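Local coordinates for protein kinase (Staphylococcus aureus subsp. aureus Mu50, PDB 3PY9), which is the extracellular region of a membrane Ser/Thr kinase, PrkC, and probably senses muropeptides of the cell wall through its PASTA repeats, at residues V105-A110 / Y136-I141; V144-F149 / Q186-K191; D182-S187 / S200-K205; T218-V223 / R260-L265. All coordinates share one frame; numbering follows the deposited sequence.

Interaction 1 (V105-A110 / Y136-I141)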
loop_
_atom_site.group_PDB
_atom_site.type_symbol
_atom_site.label_atom_id
_atom_site.label_comp_id
_atom_site.label_asym_id
_atom_site.label_seq_id
_atom_site.Cartn_x
_atom_site.Cartn_y
_atom_site.Cartn_z
ATOM N N VAL A 105 4.754 12.426 -5.436
ATOM C CA VAL A 105 5.294 11.843 -4.223
ATOM C C VAL A 105 5.556 10.382 -4.505
ATOM O O VAL A 105 4.912 9.780 -5.352
ATOM C CB VAL A 105 4.290 11.955 -3.007
ATOM C CG1 VAL A 105 4.149 13.405 -2.516
ATOM C CG2 VAL A 105 2.933 11.370 -3.346
ATOM N N TYR A 106 6.487 9.805 -3.774
ATOM C CA TYR A 106 6.633 8.373 -3.799
ATOM C C TYR A 106 5.484 7.756 -3.038
ATOM O O TYR A 106 4.999 8.309 -2.055
ATOM C CB TYR A 106 7.966 7.964 -3.188
ATOM C CG TYR A 106 9.160 8.464 -3.956
ATOM C CD1 TYR A 106 9.524 7.874 -5.151
ATOM C CD2 TYR A 106 9.928 9.527 -3.476
ATOM C CE1 TYR A 106 10.632 8.313 -5.863
ATOM C CE2 TYR A 106 11.042 9.979 -4.191
ATOM C CZ TYR A 106 11.380 9.347 -5.380
ATOM O OH TYR A 106 12.464 9.765 -6.106
ATOM N N ASN A 107 5.058 6.591 -3.496
ATOM C CA ASN A 107 3.901 5.938 -2.901
ATOM C C ASN A 107 3.937 4.431 -3.147
ATOM O O ASN A 107 4.509 4.002 -4.151
ATOM C CB ASN A 107 2.642 6.556 -3.476
ATOM C CG ASN A 107 1.400 5.923 -2.943
ATOM O OD1 ASN A 107 0.714 5.172 -3.646
ATOM N ND2 ASN A 107 1.089 6.220 -1.697
ATOM N N ASN A 108 3.343 3.639 -2.239
ATOM C CA ASN A 108 3.376 2.156 -2.355
ATOM C C ASN A 108 2.051 1.467 -2.669
ATOM O O ASN A 108 1.984 0.225 -2.716
ATOM C CB ASN A 108 4.034 1.492 -1.132
ATOM C CG ASN A 108 3.241 1.677 0.156
ATOM O OD1 ASN A 108 2.265 2.442 0.207
ATOM N ND2 ASN A 108 3.677 0.983 1.221
ATOM N N GLN A 109 1.018 2.268 -2.883
ATOM C CA GLN A 109 -0.315 1.776 -3.213
ATOM C C GLN A 109 -0.632 1.931 -4.705
ATOM O O GLN A 109 -1.265 1.050 -5.285
ATOM C CB GLN A 109 -1.377 2.522 -2.388
ATOM C CG GLN A 109 -1.049 2.606 -0.918
ATOM C CD GLN A 109 -1.698 3.790 -0.239
ATOM O OE1 GLN A 109 -1.712 4.910 -0.767
ATOM N NE2 GLN A 109 -2.238 3.553 0.950
ATOM N N ALA A 110 -0.215 3.051 -5.311
ATOM C CA ALA A 110 -0.525 3.338 -6.713
ATOM C C ALA A 110 0.748 3.340 -7.537
ATOM O O ALA A 110 1.775 3.824 -7.065
ATOM C CB ALA A 110 -1.262 4.665 -6.840
ATOM N N TYR A 136 -2.299 13.934 -5.682
ATOM C CA TYR A 136 -0.989 13.429 -5.355
ATOM C C TYR A 136 -0.705 12.287 -6.299
ATOM O O TYR A 136 -1.320 11.219 -6.210
ATOM C CB TYR A 136 -0.935 12.979 -3.896
ATOM C CG TYR A 136 -1.081 14.119 -2.902
ATOM C CD1 TYR A 136 0.039 14.733 -2.357
ATOM C CD2 TYR A 136 -2.340 14.588 -2.519
ATOM C CE1 TYR A 136 -0.089 15.768 -1.449
ATOM C CE2 TYR A 136 -2.471 15.625 -1.608
ATOM C CZ TYR A 136 -1.339 16.207 -1.080
ATOM O OH TYR A 136 -1.440 17.238 -0.169
ATOM N N GLU A 137 0.214 12.537 -7.224
ATOM C CA GLU A 137 0.527 11.582 -8.269
ATOM C C GLU A 137 1.677 10.727 -7.800
ATOM O O GLU A 137 2.679 11.268 -7.362
ATOM C CB GLU A 137 0.945 12.330 -9.533
ATOM C CG GLU A 137 1.203 11.451 -10.729
ATOM C CD GLU A 137 1.808 12.211 -11.883
ATOM O OE1 GLU A 137 1.902 13.446 -11.802
ATOM O OE2 GLU A 137 2.207 11.576 -12.875
ATOM N N SER A 138 1.547 9.406 -7.918
ATOM C CA SER A 138 2.604 8.489 -7.489
ATOM C C SER A 138 3.845 8.553 -8.390
ATOM O O SER A 138 3.735 8.573 -9.606
ATOM C CB SER A 138 2.084 7.046 -7.457
ATOM O OG SER A 138 3.133 6.151 -7.092
ATOM N N LEU A 139 5.016 8.563 -7.783
ATOM C CA LEU A 139 6.253 8.357 -8.527
ATOM C C LEU A 139 6.694 6.900 -8.417
ATOM O O LEU A 139 7.835 6.582 -8.724
ATOM C CB LEU A 139 7.371 9.275 -8.006
ATOM C CG LEU A 139 7.267 10.791 -8.194
ATOM C CD1 LEU A 139 8.292 11.503 -7.363
ATOM C CD2 LEU A 139 7.418 11.172 -9.665
ATOM N N GLY A 140 5.782 6.030 -7.977
ATOM C CA GLY A 140 6.127 4.653 -7.596
ATOM C C GLY A 140 6.877 4.642 -6.280
ATOM O O GLY A 140 7.049 5.695 -5.645
ATOM N N ILE A 141 7.332 3.456 -5.852
ATOM C CA ILE A 141 8.119 3.353 -4.631
ATOM C C ILE A 141 9.520 3.916 -4.863
ATOM O O ILE A 141 10.079 3.766 -5.947
ATOM C CB ILE A 141 8.198 1.898 -4.111
ATOM C CG1 ILE A 141 6.799 1.432 -3.673
ATOM C CG2 ILE A 141 9.164 1.812 -2.955
ATOM C CD1 ILE A 141 6.677 -0.061 -3.345
#
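S138 and A110 make the dense centre of this contact. The S138 hydroxyl donates to A110 O (OG to O 2.7 Å), coming from above that carbonyl's plane, and the same OG accepts from the backbone N of G140, two residues on, an ST turn. With OG anti to its own backbone N (chi1 178°), the short serine side chain reaches both partners from a buried position. N107 CB lies against this hydroxyl, and the N107 amide turns back into its own loop: OD1 accepts from Q109 N, an Asx turn, and from A110 N at 2.9 Å, which extends it to an Asx motif. Just before the loop, V105 and S138 form a parallel bridge, V105 N to E137 O and L139 N to V105 O (2.7 Å). This is the end of the three-stranded sheet of the second PASTA domain, where strand 100-105 runs parallel to the central strand 133-138. Beyond the bridge, N107 N still reaches G140 O at 3.1 Å; G140, with its positive phi, takes a turn that glycine readily adopts. The outer side is looser. L139 CD1 sits over the centre of the exposed Y106 ring, a CH-pi contact at 4.2 Å from its centroid, while G140 O lies at the ring's edge. I141 lays CG1 against N108 CA at 3.7 Å, and V105 CG2 only brushes Y136 CB.

Interaction 2 (V144-F149 / Q186-K191)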
loop_
_atom_site.group_PDB
_atom_site.type_symbol
_atom_site.label_atom_id
_atom_site.label_comp_id
_atom_site.label_asym_id
_atom_site.label_seq_id
_atom_site.Cartn_x
_atom_site.Cartn_y
_atom_site.Cartn_z
ATOM N N VAL A 144 15.971 2.356 -4.197
ATOM C CA VAL A 144 17.195 2.430 -3.413
ATOM C C VAL A 144 18.166 1.416 -3.976
ATOM O O VAL A 144 17.775 0.289 -4.278
ATOM C CB VAL A 144 16.928 2.113 -1.937
ATOM C CG1 VAL A 144 18.237 2.157 -1.126
ATOM C CG2 VAL A 144 15.915 3.119 -1.376
ATOM N N TYR A 145 19.424 1.817 -4.101
ATOM C CA TYR A 145 20.448 0.972 -4.665
ATOM C C TYR A 145 20.885 -0.107 -3.669
ATOM O O TYR A 145 21.181 0.179 -2.517
ATOM C CB TYR A 145 21.634 1.818 -5.116
ATOM C CG TYR A 145 22.627 1.068 -5.975
ATOM C CD1 TYR A 145 22.520 1.078 -7.357
ATOM C CD2 TYR A 145 23.674 0.311 -5.387
ATOM C CE1 TYR A 145 23.435 0.370 -8.146
ATOM C CE2 TYR A 145 24.596 -0.385 -6.167
ATOM C CZ TYR A 145 24.460 -0.371 -7.541
ATOM O OH TYR A 145 25.363 -1.049 -8.331
ATOM N N VAL A 146 20.898 -1.353 -4.129
ATOM C CA VAL A 146 21.350 -2.487 -3.307
ATOM C C VAL A 146 22.835 -2.744 -3.524
ATOM O O VAL A 146 23.231 -3.297 -4.550
ATOM C CB VAL A 146 20.598 -3.764 -3.673
ATOM C CG1 VAL A 146 20.851 -4.862 -2.605
ATOM C CG2 VAL A 146 19.110 -3.466 -3.841
ATOM N N GLU A 147 23.650 -2.334 -2.557
ATOM C CA GLU A 147 25.084 -2.549 -2.632
ATOM C C GLU A 147 25.457 -4.038 -2.704
ATOM O O GLU A 147 24.978 -4.864 -1.907
ATOM C CB GLU A 147 25.821 -1.870 -1.482
ATOM C CG GLU A 147 27.336 -1.906 -1.718
ATOM C CD GLU A 147 28.147 -1.259 -0.625
ATOM O OE1 GLU A 147 27.561 -0.693 0.324
ATOM O OE2 GLU A 147 29.382 -1.291 -0.744
ATOM N N ASP A 148 26.308 -4.359 -3.680
ATOM C CA ASP A 148 26.757 -5.727 -3.917
ATOM C C ASP A 148 27.860 -6.048 -2.936
ATOM O O ASP A 148 28.952 -5.481 -3.001
ATOM C CB ASP A 148 27.260 -5.854 -5.350
ATOM C CG ASP A 148 27.589 -7.282 -5.755
ATOM O OD1 ASP A 148 27.708 -8.186 -4.885
ATOM O OD2 ASP A 148 27.742 -7.478 -6.985
ATOM N N PHE A 149 27.552 -6.947 -2.013
ATOM C CA PHE A 149 28.475 -7.346 -0.962
ATOM C C PHE A 149 28.998 -8.786 -1.152
ATOM O O PHE A 149 29.505 -9.396 -0.197
ATOM C CB PHE A 149 27.791 -7.245 0.402
ATOM C CG PHE A 149 27.746 -5.835 0.988
ATOM C CD1 PHE A 149 28.906 -5.218 1.462
ATOM C CD2 PHE A 149 26.529 -5.158 1.111
ATOM C CE1 PHE A 149 28.859 -3.935 2.040
ATOM C CE2 PHE A 149 26.468 -3.883 1.675
ATOM C CZ PHE A 149 27.634 -3.264 2.137
ATOM N N GLN A 186 24.230 -13.217 -3.026
ATOM C CA GLN A 186 23.296 -12.129 -2.683
ATOM C C GLN A 186 22.314 -11.863 -3.796
ATOM O O GLN A 186 22.689 -11.771 -4.964
ATOM C CB GLN A 186 24.047 -10.829 -2.388
ATOM C CG GLN A 186 23.174 -9.661 -1.874
ATOM C CD GLN A 186 23.987 -8.379 -1.723
ATOM O OE1 GLN A 186 25.192 -8.433 -1.424
ATOM N NE2 GLN A 186 23.341 -7.217 -1.943
ATOM N N SER A 187 21.056 -11.700 -3.411
ATOM C CA SER A 187 19.989 -11.445 -4.345
ATOM C C SER A 187 18.920 -10.584 -3.678
ATOM O O SER A 187 18.403 -10.957 -2.629
ATOM C CB SER A 187 19.385 -12.782 -4.780
ATOM O OG SER A 187 18.396 -12.575 -5.754
ATOM N N PRO A 188 18.596 -9.424 -4.283
ATOM C CA PRO A 188 19.324 -8.819 -5.421
ATOM C C PRO A 188 20.609 -8.097 -5.000
ATOM O O PRO A 188 20.877 -7.971 -3.800
ATOM C CB PRO A 188 18.307 -7.829 -5.986
ATOM C CG PRO A 188 17.553 -7.397 -4.781
ATOM C CD PRO A 188 17.401 -8.638 -3.937
ATOM N N LYS A 189 21.389 -7.633 -5.979
ATOM C CA LYS A 189 22.663 -6.917 -5.731
ATOM C C LYS A 189 22.985 -6.110 -6.972
ATOM O O LYS A 189 22.553 -6.491 -8.073
ATOM C CB LYS A 189 23.824 -7.920 -5.475
ATOM C CG LYS A 189 24.187 -8.746 -6.744
ATOM C CD LYS A 189 25.050 -9.970 -6.451
ATOM C CE LYS A 189 25.164 -10.832 -7.719
ATOM N NZ LYS A 189 26.204 -10.257 -8.588
ATOM N N GLY A 190 23.745 -5.031 -6.806
ATOM C CA GLY A 190 24.259 -4.243 -7.941
ATOM C C GLY A 190 23.215 -3.528 -8.783
ATOM O O GLY A 190 23.400 -3.303 -9.996
ATOM N N LYS A 191 22.134 -3.126 -8.118
ATOM C CA LYS A 191 20.865 -2.808 -8.760
ATOM C C LYS A 191 20.066 -1.941 -7.793
ATOM O O LYS A 191 20.082 -2.206 -6.607
ATOM C CB LYS A 191 20.103 -4.140 -8.896
ATOM C CG LYS A 191 19.309 -4.340 -10.145
ATOM C CD LYS A 191 18.265 -5.455 -9.964
ATOM C CE LYS A 191 18.876 -6.853 -10.052
ATOM N NZ LYS A 191 17.878 -7.864 -10.593
HETATM O O HOH W 1 29.008 -10.211 -7.266
#
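Q186 reaches across to the backbone of 147-149 with both ends of its amide. Its chain is extended, CG anti to the backbone N (chi1 -174°), and carries the amide to where NE2 donates to E147 O at 2.9 Å along a nearly straight N-H line (170°), while OE1 accepts from F149 N, also at 2.9 Å. Glutamine suits this buried place because one flat group offers a donor and an acceptor to a chain segment outside regular strand pairing. A further bond from NE2 to P188 O, within its own segment, helps to fix the amide's rotation. P188 follows a cis peptide bond, which bends the chain after the strand; its CG touches V146 CG2, and its carbonyl O lies near V146 CG1. K189 lies alongside D148, the two side chains pointing the same way. NZ makes a long salt bridge to D148 OD2 (3.6 Å), and a water between them donates to OD2 and accepts from NZ, while D148 OD1 is held by E150 N. G190, at positive phi, donates its N to V146 O, and G190 C lies 3.3 Å from Y145 OH. K191 O takes the V146 N at 2.7 Å, and K191 N lies over one face of the Y145 ring, 3.6 Å above the plane and toward the rim. Strand 143-146 pairs with strand 191-194, V144 bonding to V193 through the backbone. V146 packs inward against F166, V193 and I199 of strand 198-204, and F149 leans on A157, A160 and L161 of helix 154-162.

Interaction 3 (D182-S187 / S200-K205)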
loop_
_atom_site.group_PDB
_atom_site.type_symbol
_atom_site.label_atom_id
_atom_site.label_comp_id
_atom_site.label_asym_id
_atom_site.label_seq_id
_atom_site.Cartn_x
_atom_site.Cartn_y
_atom_site.Cartn_z
ATOM N N ASP A 182 31.450 -14.457 5.708
ATOM C CA ASP A 182 31.453 -13.793 4.415
ATOM C C ASP A 182 30.333 -14.357 3.528
ATOM O O ASP A 182 29.903 -15.500 3.698
ATOM C CB ASP A 182 32.818 -13.906 3.711
ATOM C CG ASP A 182 33.839 -12.914 4.236
ATOM O OD1 ASP A 182 33.641 -12.353 5.342
ATOM O OD2 ASP A 182 34.857 -12.691 3.537
ATOM N N VAL A 183 29.899 -13.535 2.572
ATOM C CA VAL A 183 28.736 -13.796 1.753
ATOM C C VAL A 183 29.113 -14.657 0.552
ATOM O O VAL A 183 29.939 -14.261 -0.289
ATOM C CB VAL A 183 28.122 -12.460 1.255
ATOM C CG1 VAL A 183 27.031 -12.712 0.212
ATOM C CG2 VAL A 183 27.620 -11.607 2.434
ATOM N N ILE A 184 28.492 -15.834 0.484
ATOM C CA ILE A 184 28.564 -16.690 -0.692
ATOM C C ILE A 184 27.817 -16.021 -1.833
ATOM O O ILE A 184 28.362 -15.852 -2.901
ATOM C CB ILE A 184 27.922 -18.100 -0.464
ATOM C CG1 ILE A 184 28.309 -18.703 0.893
ATOM C CG2 ILE A 184 28.250 -19.047 -1.632
ATOM C CD1 ILE A 184 29.768 -18.920 1.080
ATOM N N SER A 185 26.564 -15.643 -1.590
ATOM C CA SER A 185 25.710 -15.089 -2.642
ATOM C C SER A 185 24.688 -14.086 -2.121
ATOM O O SER A 185 24.312 -14.118 -0.942
ATOM C CB SER A 185 24.989 -16.211 -3.385
ATOM O OG SER A 185 23.926 -16.712 -2.598
ATOM N N GLN A 186 24.230 -13.217 -3.026
ATOM C CA GLN A 186 23.296 -12.129 -2.683
ATOM C C GLN A 186 22.314 -11.863 -3.796
ATOM O O GLN A 186 22.689 -11.771 -4.964
ATOM C CB GLN A 186 24.047 -10.829 -2.388
ATOM C CG GLN A 186 23.174 -9.661 -1.874
ATOM C CD GLN A 186 23.987 -8.379 -1.723
ATOM O OE1 GLN A 186 25.192 -8.433 -1.424
ATOM N NE2 GLN A 186 23.341 -7.217 -1.943
ATOM N N SER A 187 21.056 -11.700 -3.411
ATOM C CA SER A 187 19.989 -11.445 -4.345
ATOM C C SER A 187 18.920 -10.584 -3.678
ATOM O O SER A 187 18.403 -10.957 -2.629
ATOM C CB SER A 187 19.385 -12.782 -4.780
ATOM O OG SER A 187 18.396 -12.575 -5.754
ATOM N N SER A 200 18.289 -11.225 0.063
ATOM C CA SER A 200 18.588 -12.602 0.512
ATOM C C SER A 200 20.070 -12.969 0.363
ATOM O O SER A 200 20.676 -12.751 -0.688
ATOM C CB SER A 200 17.727 -13.618 -0.246
ATOM O OG SER A 200 16.344 -13.328 -0.106
ATOM N N PHE A 201 20.631 -13.537 1.424
ATOM C CA PHE A 201 22.064 -13.821 1.519
ATOM C C PHE A 201 22.325 -15.292 1.785
ATOM O O PHE A 201 21.627 -15.920 2.579
ATOM C CB PHE A 201 22.680 -13.023 2.671
ATOM C CG PHE A 201 22.904 -11.582 2.355
ATOM C CD1 PHE A 201 24.091 -11.171 1.775
ATOM C CD2 PHE A 201 21.934 -10.634 2.654
ATOM C CE1 PHE A 201 24.319 -9.834 1.492
ATOM C CE2 PHE A 201 22.144 -9.277 2.361
ATOM C CZ PHE A 201 23.323 -8.880 1.778
ATOM N N VAL A 202 23.322 -15.841 1.106
ATOM C CA VAL A 202 23.875 -17.130 1.502
ATOM C C VAL A 202 25.246 -16.844 2.080
ATOM O O VAL A 202 26.092 -16.221 1.426
ATOM C CB VAL A 202 23.897 -18.157 0.353
ATOM C CG1 VAL A 202 24.554 -19.472 0.811
ATOM C CG2 VAL A 202 22.464 -18.400 -0.162
ATOM N N VAL A 203 25.423 -17.282 3.328
ATOM C CA VAL A 203 26.537 -16.881 4.181
ATOM C C VAL A 203 27.399 -18.092 4.562
ATOM O O VAL A 203 26.893 -19.210 4.758
ATOM C CB VAL A 203 26.026 -16.139 5.444
ATOM C CG1 VAL A 203 27.179 -15.674 6.324
ATOM C CG2 VAL A 203 25.143 -14.943 5.040
ATOM N N SER A 204 28.704 -17.857 4.635
ATOM C CA SER A 204 29.657 -18.912 4.928
ATOM C C SER A 204 29.767 -19.176 6.431
ATOM O O SER A 204 29.988 -18.255 7.229
ATOM C CB SER A 204 31.036 -18.564 4.335
ATOM O OG SER A 204 31.977 -19.603 4.557
ATOM N N LYS A 205 29.605 -20.447 6.796
ATOM C CA LYS A 205 29.910 -20.921 8.146
ATOM C C LYS A 205 31.186 -21.792 8.164
ATOM O O LYS A 205 31.308 -22.739 8.963
ATOM C CB LYS A 205 28.710 -21.663 8.746
ATOM C CG LYS A 205 28.180 -22.780 7.898
ATOM C CD LYS A 205 27.274 -23.670 8.710
ATOM C CE LYS A 205 26.425 -24.554 7.815
ATOM N NZ LYS A 205 25.682 -25.529 8.654
HETATM O O HOH W 2 15.261 -11.444 -1.645
#
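D182 accepts S204 N through its backbone O at 2.8 Å, opening an antiparallel pairing that runs down to S187 and S200. V183 turns inward, opposite V203 in a non-hydrogen-bonded pair, and its CG2 meets F201 CD1 at 3.6 Å. The strand bends at I184, where two residues, I184 and S185, stand across from the single V202, whose O receives a weak bond from I184 N and a straighter one from S185 N at 3.1 Å. I184, the added residue, lays CG1 against V202 CG1 and CD1 against S204 CB at 3.5 Å. S185 sets OG 3.3 Å from V202 CB, and its backbone O takes V202 N. Q186 shares the face of V183; its CG rides over the F201 ring in a CH-pi contact, 4.0 Å from the centroid, with amide and ring planes 38° apart. S187 ends the run with two bonds to S200, and a water bridges S200 OG and, weakly, S187 O. F201 also meets F154 edge-to-face, and V203 packs on the same residue, so the inward face lies against helix 154-162. The doubled pairing at V202 is a classic beta bulge, set in the three-stranded sheet of a PASTA domain.

Interaction 4 (T218-V223 / R260-L265)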
loop_
_atom_site.group_PDB
_atom_site.type_symbol
_atom_site.label_atom_id
_atom_site.label_comp_id
_atom_site.label_asym_id
_atom_site.label_seq_id
_atom_site.Cartn_x
_atom_site.Cartn_y
_atom_site.Cartn_z
ATOM N N THR A 218 22.424 -43.853 14.149
ATOM C CA THR A 218 21.417 -44.276 13.194
ATOM C C THR A 218 20.236 -44.763 14.021
ATOM O O THR A 218 20.326 -45.766 14.737
ATOM C CB THR A 218 21.917 -45.373 12.246
ATOM O OG1 THR A 218 23.220 -45.032 11.767
ATOM C CG2 THR A 218 20.991 -45.495 11.055
ATOM N N GLU A 219 19.149 -44.001 13.957
ATOM C CA GLU A 219 17.907 -44.388 14.591
ATOM C C GLU A 219 17.095 -45.186 13.584
ATOM O O GLU A 219 17.044 -44.840 12.406
ATOM C CB GLU A 219 17.138 -43.151 15.052
ATOM C CG GLU A 219 17.782 -42.430 16.233
ATOM C CD GLU A 219 17.559 -43.122 17.581
ATOM O OE1 GLU A 219 16.609 -43.925 17.726
ATOM O OE2 GLU A 219 18.335 -42.841 18.516
ATOM N N SER A 220 16.493 -46.272 14.047
ATOM C CA SER A 220 15.596 -47.060 13.215
ATOM C C SER A 220 14.145 -46.855 13.624
ATOM O O SER A 220 13.822 -46.847 14.816
ATOM C CB SER A 220 15.953 -48.541 13.295
ATOM O OG SER A 220 17.012 -48.831 12.413
ATOM N N VAL A 221 13.282 -46.688 12.624
ATOM C CA VAL A 221 11.832 -46.633 12.840
ATOM C C VAL A 221 11.111 -47.532 11.825
ATOM O O VAL A 221 11.426 -47.502 10.629
ATOM C CB VAL A 221 11.276 -45.148 12.809
ATOM C CG1 VAL A 221 11.592 -44.462 11.494
ATOM C CG2 VAL A 221 9.789 -45.113 13.078
ATOM N N ASP A 222 10.177 -48.347 12.315
ATOM C CA ASP A 222 9.301 -49.128 11.456
ATOM C C ASP A 222 8.111 -48.265 11.024
ATOM O O ASP A 222 7.274 -47.886 11.856
ATOM C CB ASP A 222 8.754 -50.350 12.197
ATOM C CG ASP A 222 9.775 -51.439 12.388
ATOM O OD1 ASP A 222 10.582 -51.697 11.466
ATOM O OD2 ASP A 222 9.749 -52.055 13.477
ATOM N N VAL A 223 8.024 -47.981 9.730
ATOM C CA VAL A 223 6.899 -47.205 9.182
ATOM C C VAL A 223 5.879 -48.172 8.612
ATOM O O VAL A 223 6.209 -48.911 7.707
ATOM C CB VAL A 223 7.364 -46.272 8.044
ATOM C CG1 VAL A 223 6.175 -45.493 7.448
ATOM C CG2 VAL A 223 8.464 -45.342 8.536
ATOM N N ARG A 260 11.066 -50.682 7.501
ATOM C CA ARG A 260 12.032 -50.245 8.495
ATOM C C ARG A 260 12.883 -49.188 7.818
ATOM O O ARG A 260 13.362 -49.380 6.703
ATOM C CB ARG A 260 12.886 -51.433 8.989
ATOM C CG ARG A 260 14.151 -51.071 9.777
ATOM C CD ARG A 260 13.910 -51.071 11.275
ATOM N NE ARG A 260 13.489 -52.387 11.771
ATOM C CZ ARG A 260 13.222 -52.672 13.050
ATOM N NH1 ARG A 260 13.334 -51.737 13.994
ATOM N NH2 ARG A 260 12.835 -53.903 13.384
ATOM N N ILE A 261 13.033 -48.055 8.483
ATOM C CA ILE A 261 13.771 -46.925 7.929
ATOM C C ILE A 261 14.802 -46.473 8.936
ATOM O O ILE A 261 14.542 -46.465 10.127
ATOM C CB ILE A 261 12.805 -45.782 7.487
ATOM C CG1 ILE A 261 12.687 -45.769 5.963
ATOM C CG2 ILE A 261 13.240 -44.399 7.976
ATOM C CD1 ILE A 261 11.814 -46.876 5.405
ATOM N N ASP A 262 15.982 -46.129 8.441
ATOM C CA ASP A 262 17.076 -45.703 9.296
ATOM C C ASP A 262 17.281 -44.210 9.128
ATOM O O ASP A 262 17.251 -43.693 8.016
ATOM C CB ASP A 262 18.348 -46.482 8.964
ATOM C CG ASP A 262 18.115 -47.978 8.918
ATOM O OD1 ASP A 262 17.463 -48.527 9.821
ATOM O OD2 ASP A 262 18.578 -48.614 7.962
ATOM N N ILE A 263 17.458 -43.515 10.243
ATOM C CA ILE A 263 17.588 -42.065 10.197
ATOM C C ILE A 263 18.893 -41.609 10.855
ATOM O O ILE A 263 18.983 -41.558 12.080
ATOM C CB ILE A 263 16.367 -41.358 10.818
ATOM C CG1 ILE A 263 15.088 -41.736 10.065
ATOM C CG2 ILE A 263 16.553 -39.869 10.751
ATOM C CD1 ILE A 263 13.828 -41.461 10.827
ATOM N N PRO A 264 19.923 -41.315 10.036
ATOM C CA PRO A 264 21.185 -40.826 10.592
ATOM C C PRO A 264 21.039 -39.429 11.215
ATOM O O PRO A 264 20.517 -38.503 10.565
ATOM C CB PRO A 264 22.116 -40.789 9.372
ATOM C CG PRO A 264 21.199 -40.657 8.203
ATOM C CD PRO A 264 19.982 -41.440 8.565
ATOM N N LEU A 265 21.481 -39.301 12.469
ATOM C CA LEU A 265 21.499 -38.014 13.181
ATOM C C LEU A 265 22.902 -37.674 13.714
ATOM O O LEU A 265 23.579 -38.528 14.307
ATOM C CB LEU A 265 20.492 -38.019 14.337
ATOM C CG LEU A 265 19.072 -38.535 14.087
ATOM C CD1 LEU A 265 18.396 -38.824 15.397
ATOM C CD2 LEU A 265 18.257 -37.546 13.270
#
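A two-stranded antiparallel sheet of the C-terminal PASTA-like domain is built from V221 and I261, E219 and I263, and their neighbours. Backbone bonds join both pairs in each direction, the shortest from I263 N to E219 O at 2.6 Å, and the two segments run antiparallel, 153° between their directions. On the face toward the rest of the domain, V221 CG1 touches I261 CG2 at 3.9 Å and I263 CD1 at 3.8 Å. Beta-branched aliphatic residues suit a strand's inward face; V221 and I263 pack on Y275 of strand 272-279, consistent with an E-set beta-sandwich-like fold. E219 lays CG against L265 CD1 at 3.8 Å and sends its carboxylate away to a salt bridge with K287. The other face is polar and largely exposed. S220 OG donates to D262 OD1 at 2.6 Å, meeting the oxygen on its anti side, and T218 CG2 rests on D262 CB. R260 is bent at chi2 (94°), which places CD beside S220 CB; the guanidinium then lies by D222, whose OD1 stands over one face, 3.0 Å from R260 NE. The carboxylate and guanidinium planes are 60° apart and the oxygen stands well off the guanidinium plane, so the pairing is electrostatic and not a hydrogen bond.

In the fold
Along an elongated chain, interaction 1 in the second PASTA domain, the pair 2 and 3 in the third, and interaction 4 in the C-terminal PASTA-like domain come in series. Interactions 1 and 2 have centres 23 Å apart, and their segments adjoin in sequence where strand 133-138 gives way to strand 143-146, at the junction of two repeats. Interactions 2 and 3, 12 Å apart between centres, overlap at Q186 and S187, so strand 183-187 takes part in both, meeting 144-149 at one end and strand 198-204 along its length. Centre to centre, interaction 4 stands 33 Å from interaction 3 and 56 Å from interaction 1, consistent with an extended, modular receptor region.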